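Local structure of putative citrate lyase (Ralstonia eutropha, 3QQW) at residues 24-29 with 112-117; 48-53 with 249-254. The protein probably acts as a magnesium-dependent carbon-carbon lyase of the HpcH/HpaI aldolase family, perhaps cleaving (S)-citramalyl-CoA. All blocks are in the same frame, centred on the assembly; numbering follows the deposited sequence.

Contact 1: 24-29 with 112-117; sequences ACEHFA and LAYITV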
ATOM      1  N   ALA C  24      15.485  -4.000  21.869  1.00 40.44           N
ATOM      2  CA  ALA C  24      15.263  -4.681  20.585  1.00 39.21           C
ATOM      3  C   ALA C  24      14.396  -5.927  20.737  1.00 39.45           C
ATOM      4  O   ALA C  24      13.824  -6.417  19.767  1.00 38.88           O
ATOM      5  CB  ALA C  24      16.607  -5.069  20.024  1.00 40.75           C
ATOM      6  N   CYS C  25      14.290  -6.437  21.965  1.00 35.33           N
ATOM      7  CA  CYS C  25      13.590  -7.683  22.233  1.00 33.65           C
ATOM      8  C   CYS C  25      12.584  -7.569  23.353  1.00 37.09           C
ATOM      9  O   CYS C  25      12.831  -6.917  24.365  1.00 35.54           O
ATOM     10  CB  CYS C  25      14.615  -8.774  22.539  1.00 33.93           C
ATOM     11  SG  CYS C  25      13.896 -10.409  22.789  1.00 36.87           S
ATOM     12  N   GLU C  26      11.471  -8.276  23.184  1.00 34.86           N
ATOM     13  CA  GLU C  26      10.391  -8.333  24.160  1.00 34.16           C
ATOM     14  C   GLU C  26      10.051  -9.781  24.406  1.00 37.05           C
ATOM     15  O   GLU C  26       9.492 -10.439  23.521  1.00 36.16           O
ATOM     16  CB  GLU C  26       9.162  -7.539  23.691  1.00 34.17           C
ATOM     17  CG  GLU C  26       8.147  -7.343  24.807  1.00 36.61           C
ATOM     18  CD  GLU C  26       6.916  -6.566  24.400  1.00 47.22           C
ATOM     19  OE1 GLU C  26       7.066  -5.375  24.061  1.00 43.18           O
ATOM     20  OE2 GLU C  26       5.801  -7.136  24.426  1.00 41.42           O
ATOM     21  N   HIS C  27      10.418 -10.284  25.590  1.00 34.18           N
ATOM     22  CA  HIS C  27      10.228 -11.684  25.950  1.00 35.63           C
ATOM     23  C   HIS C  27       8.908 -11.896  26.702  1.00 40.72           C
ATOM     24  O   HIS C  27       8.600 -11.163  27.639  1.00 39.94           O
ATOM     25  CB  HIS C  27      11.412 -12.185  26.773  1.00 37.86           C
ATOM     26  CG  HIS C  27      11.360 -13.647  27.040  1.00 43.62           C
ATOM     27  ND1 HIS C  27      11.651 -14.574  26.047  1.00 46.72           N
ATOM     28  CD2 HIS C  27      11.017 -14.304  28.169  1.00 46.65           C
ATOM     29  CE1 HIS C  27      11.479 -15.759  26.608  1.00 47.60           C
ATOM     30  NE2 HIS C  27      11.102 -15.646  27.885  1.00 47.96           N
ATOM     31  N   PHE C  28       8.111 -12.883  26.260  1.00 37.75           N
ATOM     32  CA  PHE C  28       6.839 -13.227  26.896  1.00 36.59           C
ATOM     33  C   PHE C  28       7.003 -14.387  27.845  1.00 42.65           C
ATOM     34  O   PHE C  28       7.747 -15.309  27.538  1.00 43.51           O
ATOM     35  CB  PHE C  28       5.783 -13.570  25.837  1.00 36.87           C
ATOM     36  CG  PHE C  28       5.190 -12.323  25.246  1.00 35.15           C
ATOM     37  CD1 PHE C  28       5.965 -11.466  24.463  1.00 35.55           C
ATOM     38  CD2 PHE C  28       3.864 -11.991  25.480  1.00 35.74           C
ATOM     39  CE1 PHE C  28       5.426 -10.298  23.949  1.00 35.47           C
ATOM     40  CE2 PHE C  28       3.305 -10.848  24.908  1.00 36.70           C
ATOM     41  CZ  PHE C  28       4.092 -10.006  24.164  1.00 34.47           C
ATOM     42  N   ALA C  29       6.291 -14.328  28.991  1.00 39.56           N
ATOM     43  CA  ALA C  29       6.246 -15.329  30.080  1.00 40.57           C
ATOM     44  C   ALA C  29       4.853 -15.239  30.720  1.00 44.71           C
ATOM     45  O   ALA C  29       4.402 -14.140  31.049  1.00 43.46           O
ATOM     46  CB  ALA C  29       7.351 -15.080  31.109  1.00 40.71           C
ATOM     47  N   LEU C 112       5.166  -0.695  36.530  1.00 35.89           N
ATOM     48  CA  LEU C 112       4.625  -1.156  35.247  1.00 34.95           C
ATOM     49  C   LEU C 112       5.249  -0.402  34.079  1.00 39.44           C
ATOM     50  O   LEU C 112       5.154   0.822  34.020  1.00 39.92           O
ATOM     51  CB  LEU C 112       3.103  -1.024  35.238  1.00 35.21           C
ATOM     52  CG  LEU C 112       2.332  -1.620  34.035  1.00 38.34           C
ATOM     53  CD1 LEU C 112       2.537  -3.131  33.894  1.00 35.34           C
ATOM     54  CD2 LEU C 112       0.878  -1.305  34.166  1.00 40.08           C
ATOM     55  N   ALA C 113       5.950  -1.133  33.186  1.00 34.34           N
ATOM     56  CA  ALA C 113       6.670  -0.535  32.068  1.00 32.81           C
ATOM     57  C   ALA C 113       5.723  -0.155  30.918  1.00 36.18           C
ATOM     58  O   ALA C 113       5.936   0.873  30.267  1.00 37.52           O
ATOM     59  CB  ALA C 113       7.743  -1.490  31.566  1.00 32.79           C
ATOM     60  N   TYR C 114       4.701  -0.992  30.660  1.00 29.14           N
ATOM     61  CA  TYR C 114       3.734  -0.823  29.579  1.00 28.86           C
ATOM     62  C   TYR C 114       2.596  -1.821  29.690  1.00 36.60           C
ATOM     63  O   TYR C 114       2.700  -2.822  30.411  1.00 35.68           O
ATOM     64  CB  TYR C 114       4.402  -0.982  28.182  1.00 27.72           C
ATOM     65  CG  TYR C 114       5.157  -2.273  28.022  1.00 27.26           C
ATOM     66  CD1 TYR C 114       4.517  -3.431  27.578  1.00 29.03           C
ATOM     67  CD2 TYR C 114       6.518  -2.347  28.309  1.00 27.97           C
ATOM     68  CE1 TYR C 114       5.206  -4.639  27.459  1.00 27.91           C
ATOM     69  CE2 TYR C 114       7.212  -3.550  28.206  1.00 27.53           C
ATOM     70  CZ  TYR C 114       6.552  -4.692  27.782  1.00 31.68           C
ATOM     71  OH  TYR C 114       7.252  -5.868  27.647  1.00 33.21           O
ATOM     72  N   ILE C 115       1.534  -1.574  28.909  1.00 33.69           N
ATOM     73  CA  ILE C 115       0.414  -2.490  28.768  1.00 32.83           C
ATOM     74  C   ILE C 115       0.318  -2.824  27.287  1.00 36.96           C
ATOM     75  O   ILE C 115       0.312  -1.929  26.437  1.00 36.22           O
ATOM     76  CB  ILE C 115      -0.915  -1.941  29.357  1.00 36.15           C
ATOM     77  CG1 ILE C 115      -0.873  -2.011  30.884  1.00 36.19           C
ATOM     78  CG2 ILE C 115      -2.140  -2.694  28.808  1.00 36.39           C
ATOM     79  CD1 ILE C 115      -1.849  -1.147  31.518  1.00 35.96           C
ATOM     80  N   THR C 116       0.277  -4.121  26.990  1.00 34.14           N
ATOM     81  CA  THR C 116       0.115  -4.648  25.645  1.00 33.43           C
ATOM     82  C   THR C 116      -1.372  -4.949  25.467  1.00 39.82           C
ATOM     83  O   THR C 116      -1.969  -5.681  26.267  1.00 40.46           O
ATOM     84  CB  THR C 116       1.037  -5.815  25.419  1.00 34.97           C
ATOM     85  OG1 THR C 116       2.377  -5.349  25.554  1.00 43.79           O
ATOM     86  CG2 THR C 116       0.859  -6.433  24.049  1.00 33.08           C
ATOM     87  N   VAL C 117      -1.972  -4.317  24.450  1.00 36.16           N
ATOM     88  CA  VAL C 117      -3.402  -4.440  24.132  1.00 35.46           C
ATOM     89  C   VAL C 117      -3.537  -5.319  22.876  1.00 37.59           C
ATOM     90  O   VAL C 117      -3.091  -4.936  21.784  1.00 34.90           O
ATOM     91  CB  VAL C 117      -4.057  -3.044  23.951  1.00 37.60           C
ATOM     92  CG1 VAL C 117      -5.537  -3.151  23.623  1.00 39.62           C
ATOM     93  CG2 VAL C 117      -3.821  -2.159  25.159  1.00 35.33           C
TER
HETATM   94  O   HOH W   1       3.955  -5.549  23.683  1.00 28.71           O
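Glu26 meets Tyr114 and Thr116 across the inside of the barrel, from segments whose backbones stay well apart: the CA of Glu26 is 11.4 Å from the CA of Tyr114 and 11.0 Å from the CA of Thr116, and no hydrogen bond joins the two segments directly. Long side chains have to span this gap. In Glu26, CG lies anti to the backbone N (chi1 -168°) and the chain runs on extended, which carries the carboxylate inward. Tyr114 comes from the opposite direction. Its CG sits between the backbone N and the carbonyl carbon (chi1 54°), and its hydroxyl end reaches the glutamate, with OH 3.3 Å from Glu26 CG and no farther from CD. The phenol oxygen and the carboxylate meet in van der Waals contact, the carboxylate lying oblique to the ring with the two planes 30° apart. The strongest polar partners of both residues lie outside the two segments: the tyrosine hydroxyl hydrogen-bonds Thr52, which also bonds Glu26 OE2, while Glu26 OE1 forms a salt bridge with Arg251. The ring of His149 stacks on that of Tyr114.

Thr116 is too short to reach the glutamate directly, its OG1 staying 4.0 Å from Glu26 OE2. A water fills the step. Thr116 OG1 donates to it at 2.5 Å, and the water in turn donates to Glu26 OE2, also at a short 2.5 Å. Threonine suits this place because its hydroxyl, though it stops short of Glu26, can donate a hydrogen bond to the bridging water.

The contact lies in the interior of a TIM barrel, between its first and fourth strands, where Thr116 is next to Arg88, a predicted substrate-binding residue.

Contact 2: 48-53 with 249-254; sequences VFDVTC and FLRMWS
The guanidinium of Arg251 presents its edge to Asp50: OD2 lies almost exactly in its plane, near the end where NH1 and NH2 stand side by side. The carboxylate is turned 57° from that plane, so the two flat groups do not form the coplanar pair in which each oxygen takes one nitrogen. Both nitrogens instead grip the same oxygen. NH2 of Arg251 donates to OD2 of Asp50 at 2.7 Å, with an N-H...O angle of 152°, OD2 accepting through its anti lone pair, the one facing away from OD1. The second bond, from Arg251 NH1 to Asp50 OD2 at 3.0 Å, is more bent and arrives from above the carboxylate plane.

The backbones are far apart. Their closest CA atoms, those of Asp50 and Trp253, are 9.3 Å from each other, and the CA atoms of the bonded pair, Asp50 and Arg251, are 10.3 Å apart. Length is therefore what the arginine contributes. A chi1 of -171° swings CG away from the backbone N, and the chain stays extended as far as NE, which lets the guanidinium reach Asp50. The two side chains cross at about a right angle. Aspartate suits the other side, since its carboxylate needs to project only a little way into the interior.

Neither charge depends on this pair alone. Arg251 NH2 also forms a salt bridge with Glu26, and its NH1 donates to the backbone O of Ala23, while Asp50 OD1 is bridged to Arg84. Two arginines around a buried aspartate would tend to stabilise the charged form of Asp50, and the several bonds to Arg251 probably restrain rotation of its guanidinium.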
ATOM      1  N   VAL C  48      18.477  -5.612  28.138  1.00 41.16           N
ATOM      2  CA  VAL C  48      18.584  -5.693  26.656  1.00 39.43           C
ATOM      3  C   VAL C  48      17.264  -6.203  26.085  1.00 40.15           C
ATOM      4  O   VAL C  48      17.033  -6.134  24.884  1.00 39.27           O
ATOM      5  CB  VAL C  48      19.798  -6.526  26.139  1.00 42.25           C
ATOM      6  CG1 VAL C  48      21.111  -5.895  26.574  1.00 43.23           C
ATOM      7  CG2 VAL C  48      19.714  -7.994  26.556  1.00 41.39           C
ATOM      8  N   PHE C  49      16.392  -6.702  26.960  1.00 36.65           N
ATOM      9  CA  PHE C  49      15.068  -7.169  26.592  1.00 35.28           C
ATOM     10  C   PHE C  49      14.058  -6.789  27.676  1.00 39.31           C
ATOM     11  O   PHE C  49      14.407  -6.715  28.868  1.00 38.07           O
ATOM     12  CB  PHE C  49      15.047  -8.688  26.333  1.00 36.66           C
ATOM     13  CG  PHE C  49      15.212  -9.548  27.568  1.00 37.60           C
ATOM     14  CD1 PHE C  49      16.477  -9.807  28.097  1.00 39.43           C
ATOM     15  CD2 PHE C  49      14.109 -10.141  28.171  1.00 38.29           C
ATOM     16  CE1 PHE C  49      16.625 -10.629  29.215  1.00 40.73           C
ATOM     17  CE2 PHE C  49      14.262 -10.950  29.302  1.00 39.96           C
ATOM     18  CZ  PHE C  49      15.518 -11.198  29.807  1.00 38.67           C
ATOM     19  N   ASP C  50      12.814  -6.532  27.244  1.00 34.66           N
ATOM     20  CA  ASP C  50      11.700  -6.279  28.126  1.00 34.31           C
ATOM     21  C   ASP C  50      10.974  -7.595  28.403  1.00 36.87           C
ATOM     22  O   ASP C  50      11.087  -8.532  27.630  1.00 34.74           O
ATOM     23  CB  ASP C  50      10.742  -5.259  27.512  1.00 35.64           C
ATOM     24  CG  ASP C  50      11.248  -3.839  27.476  1.00 44.76           C
ATOM     25  OD1 ASP C  50      12.138  -3.494  28.308  1.00 43.63           O
ATOM     26  OD2 ASP C  50      10.714  -3.048  26.673  1.00 45.75           O
ATOM     27  N   VAL C  51      10.227  -7.668  29.506  1.00 34.62           N
ATOM     28  CA  VAL C  51       9.457  -8.864  29.831  1.00 32.66           C
ATOM     29  C   VAL C  51       7.983  -8.509  29.761  1.00 34.79           C
ATOM     30  O   VAL C  51       7.549  -7.554  30.392  1.00 35.82           O
ATOM     31  CB  VAL C  51       9.855  -9.436  31.207  1.00 38.01           C
ATOM     32  CG1 VAL C  51       8.971 -10.611  31.598  1.00 38.25           C
ATOM     33  CG2 VAL C  51      11.315  -9.847  31.219  1.00 39.64           C
ATOM     34  N   THR C  52       7.207  -9.270  29.006  1.00 32.31           N
ATOM     35  CA  THR C  52       5.767  -9.097  28.999  1.00 33.43           C
ATOM     36  C   THR C  52       5.151 -10.243  29.773  1.00 37.75           C
ATOM     37  O   THR C  52       5.311 -11.407  29.408  1.00 38.82           O
ATOM     38  CB  THR C  52       5.161  -8.957  27.578  1.00 40.00           C
ATOM     39  OG1 THR C  52       5.847  -7.925  26.889  1.00 41.54           O
ATOM     40  CG2 THR C  52       3.685  -8.607  27.620  1.00 31.73           C
ATOM     41  N   CYS C  53       4.481  -9.905  30.866  1.00 34.96           N
ATOM     42  CA  CYS C  53       3.731 -10.862  31.677  1.00 35.43           C
ATOM     43  C   CYS C  53       2.437 -11.057  30.974  1.00 41.53           C
ATOM     44  O   CYS C  53       1.645 -10.120  30.815  1.00 39.81           O
ATOM     45  CB  CYS C  53       3.545 -10.359  33.102  1.00 35.08           C
ATOM     46  SG  CYS C  53       5.080  -9.856  33.894  1.00 38.13           S
ATOM     47  N   PHE C 249      11.447  -2.919  11.060  1.00 38.77           N
ATOM     48  CA  PHE C 249      11.086  -3.267  12.436  1.00 36.53           C
ATOM     49  C   PHE C 249      12.287  -2.974  13.313  1.00 41.88           C
ATOM     50  O   PHE C 249      13.422  -3.118  12.852  1.00 42.18           O
ATOM     51  CB  PHE C 249      10.656  -4.731  12.550  1.00 36.57           C
ATOM     52  CG  PHE C 249       9.302  -5.012  11.949  1.00 35.62           C
ATOM     53  CD1 PHE C 249       8.150  -4.893  12.710  1.00 37.72           C
ATOM     54  CD2 PHE C 249       9.182  -5.445  10.640  1.00 36.56           C
ATOM     55  CE1 PHE C 249       6.896  -5.222  12.178  1.00 37.13           C
ATOM     56  CE2 PHE C 249       7.927  -5.753  10.102  1.00 38.29           C
ATOM     57  CZ  PHE C 249       6.793  -5.639  10.871  1.00 34.50           C
ATOM     58  N   LEU C 250      12.046  -2.504  14.557  1.00 38.06           N
ATOM     59  CA  LEU C 250      13.103  -2.087  15.471  1.00 36.82           C
ATOM     60  C   LEU C 250      13.054  -2.863  16.773  1.00 39.25           C
ATOM     61  O   LEU C 250      13.818  -2.603  17.725  1.00 39.18           O
ATOM     62  CB  LEU C 250      12.900  -0.581  15.731  1.00 36.98           C
ATOM     63  CG  LEU C 250      13.179   0.357  14.556  1.00 41.22           C
ATOM     64  CD1 LEU C 250      12.825   1.775  14.914  1.00 41.62           C
ATOM     65  CD2 LEU C 250      14.634   0.272  14.133  1.00 38.92           C
ATOM     66  N   ARG C 251      12.131  -3.814  16.820  1.00 34.30           N
ATOM     67  CA  ARG C 251      11.892  -4.667  17.976  1.00 34.11           C
ATOM     68  C   ARG C 251      11.284  -5.973  17.486  1.00 38.23           C
ATOM     69  O   ARG C 251      10.728  -6.030  16.388  1.00 37.03           O
ATOM     70  CB  ARG C 251      10.958  -3.938  18.944  1.00 32.72           C
ATOM     71  CG  ARG C 251      10.745  -4.549  20.309  1.00 35.46           C
ATOM     72  CD  ARG C 251      10.128  -3.431  21.124  1.00 38.07           C
ATOM     73  NE  ARG C 251       9.458  -3.867  22.340  1.00 36.43           N
ATOM     74  CZ  ARG C 251       9.917  -3.640  23.561  1.00 44.04           C
ATOM     75  NH1 ARG C 251      11.084  -3.044  23.734  1.00 34.65           N
ATOM     76  NH2 ARG C 251       9.209  -3.999  24.619  1.00 37.57           N
HETATM   77  N   MSE C 252      11.402  -7.031  18.301  1.00 35.95           N
HETATM   78  CA  MSE C 252      10.834  -8.326  17.990  1.00 34.26           C
HETATM   79  C   MSE C 252      10.542  -9.071  19.248  1.00 39.01           C
HETATM   80  O   MSE C 252      11.352  -9.066  20.176  1.00 40.42           O
HETATM   81  CB  MSE C 252      11.793  -9.134  17.112  1.00 36.64           C
HETATM   82  CG  MSE C 252      11.139 -10.327  16.471  1.00 41.35           C
HETATM   83 SE   MSE C 252      12.322 -11.061  15.175  0.75 47.33          SE
HETATM   84  CE  MSE C 252      11.747 -12.919  15.265  1.00 44.77           C
ATOM     85  N   TRP C 253       9.424  -9.790  19.243  1.00 34.74           N
ATOM     86  CA  TRP C 253       9.000 -10.631  20.353  1.00 34.49           C
ATOM     87  C   TRP C 253       9.856 -11.886  20.470  1.00 41.35           C
ATOM     88  O   TRP C 253      10.353 -12.414  19.478  1.00 42.95           O
ATOM     89  CB  TRP C 253       7.537 -11.030  20.169  1.00 33.13           C
ATOM     90  CG  TRP C 253       6.533  -9.950  20.441  1.00 33.89           C
ATOM     91  CD1 TRP C 253       6.762  -8.608  20.529  1.00 36.67           C
ATOM     92  CD2 TRP C 253       5.126 -10.132  20.645  1.00 33.29           C
ATOM     93  NE1 TRP C 253       5.591  -7.942  20.800  1.00 36.65           N
ATOM     94  CE2 TRP C 253       4.569  -8.855  20.890  1.00 37.36           C
ATOM     95  CE3 TRP C 253       4.289 -11.266  20.729  1.00 34.21           C
ATOM     96  CZ2 TRP C 253       3.201  -8.668  21.153  1.00 35.68           C
ATOM     97  CZ3 TRP C 253       2.938 -11.079  21.005  1.00 34.88           C
ATOM     98  CH2 TRP C 253       2.400  -9.793  21.180  1.00 34.90           C
ATOM     99  N   SER C 254       9.956 -12.399  21.690  1.00 38.37           N
ATOM    100  CA  SER C 254      10.626 -13.641  22.024  1.00 39.21           C
ATOM    101  C   SER C 254       9.689 -14.504  22.866  1.00 46.39           C
ATOM    102  O   SER C 254       9.001 -13.976  23.745  1.00 45.70           O
ATOM    103  CB  SER C 254      11.913 -13.353  22.784  1.00 40.99           C
ATOM    104  OG  SER C 254      12.404 -14.530  23.398  1.00 45.72           O
TER

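Overall arrangement
Contacts 1 and 2 are parts of one polar network inside the barrel, their centres 6 Å apart. Strand 25-29 of contact 1 lies between the two strands of contact 2 in the sheet. The OG1 of Thr52 in contact 2 lies 2.6 Å from Glu26 OE2 and 2.6 Å from Tyr114 OH, both probable hydrogen bonds. The aromatic rings add packing, with Phe28 CE1 3.3 Å from Trp253 CD2. Contact 1 reaches toward the predicted substrate site: the side chain of Thr116 is about 4 Å from that of Arg88 and about 8 Å from that of Glu153, whereas the side chain of Arg251 in contact 2 remains about 11 Å from that of Arg88.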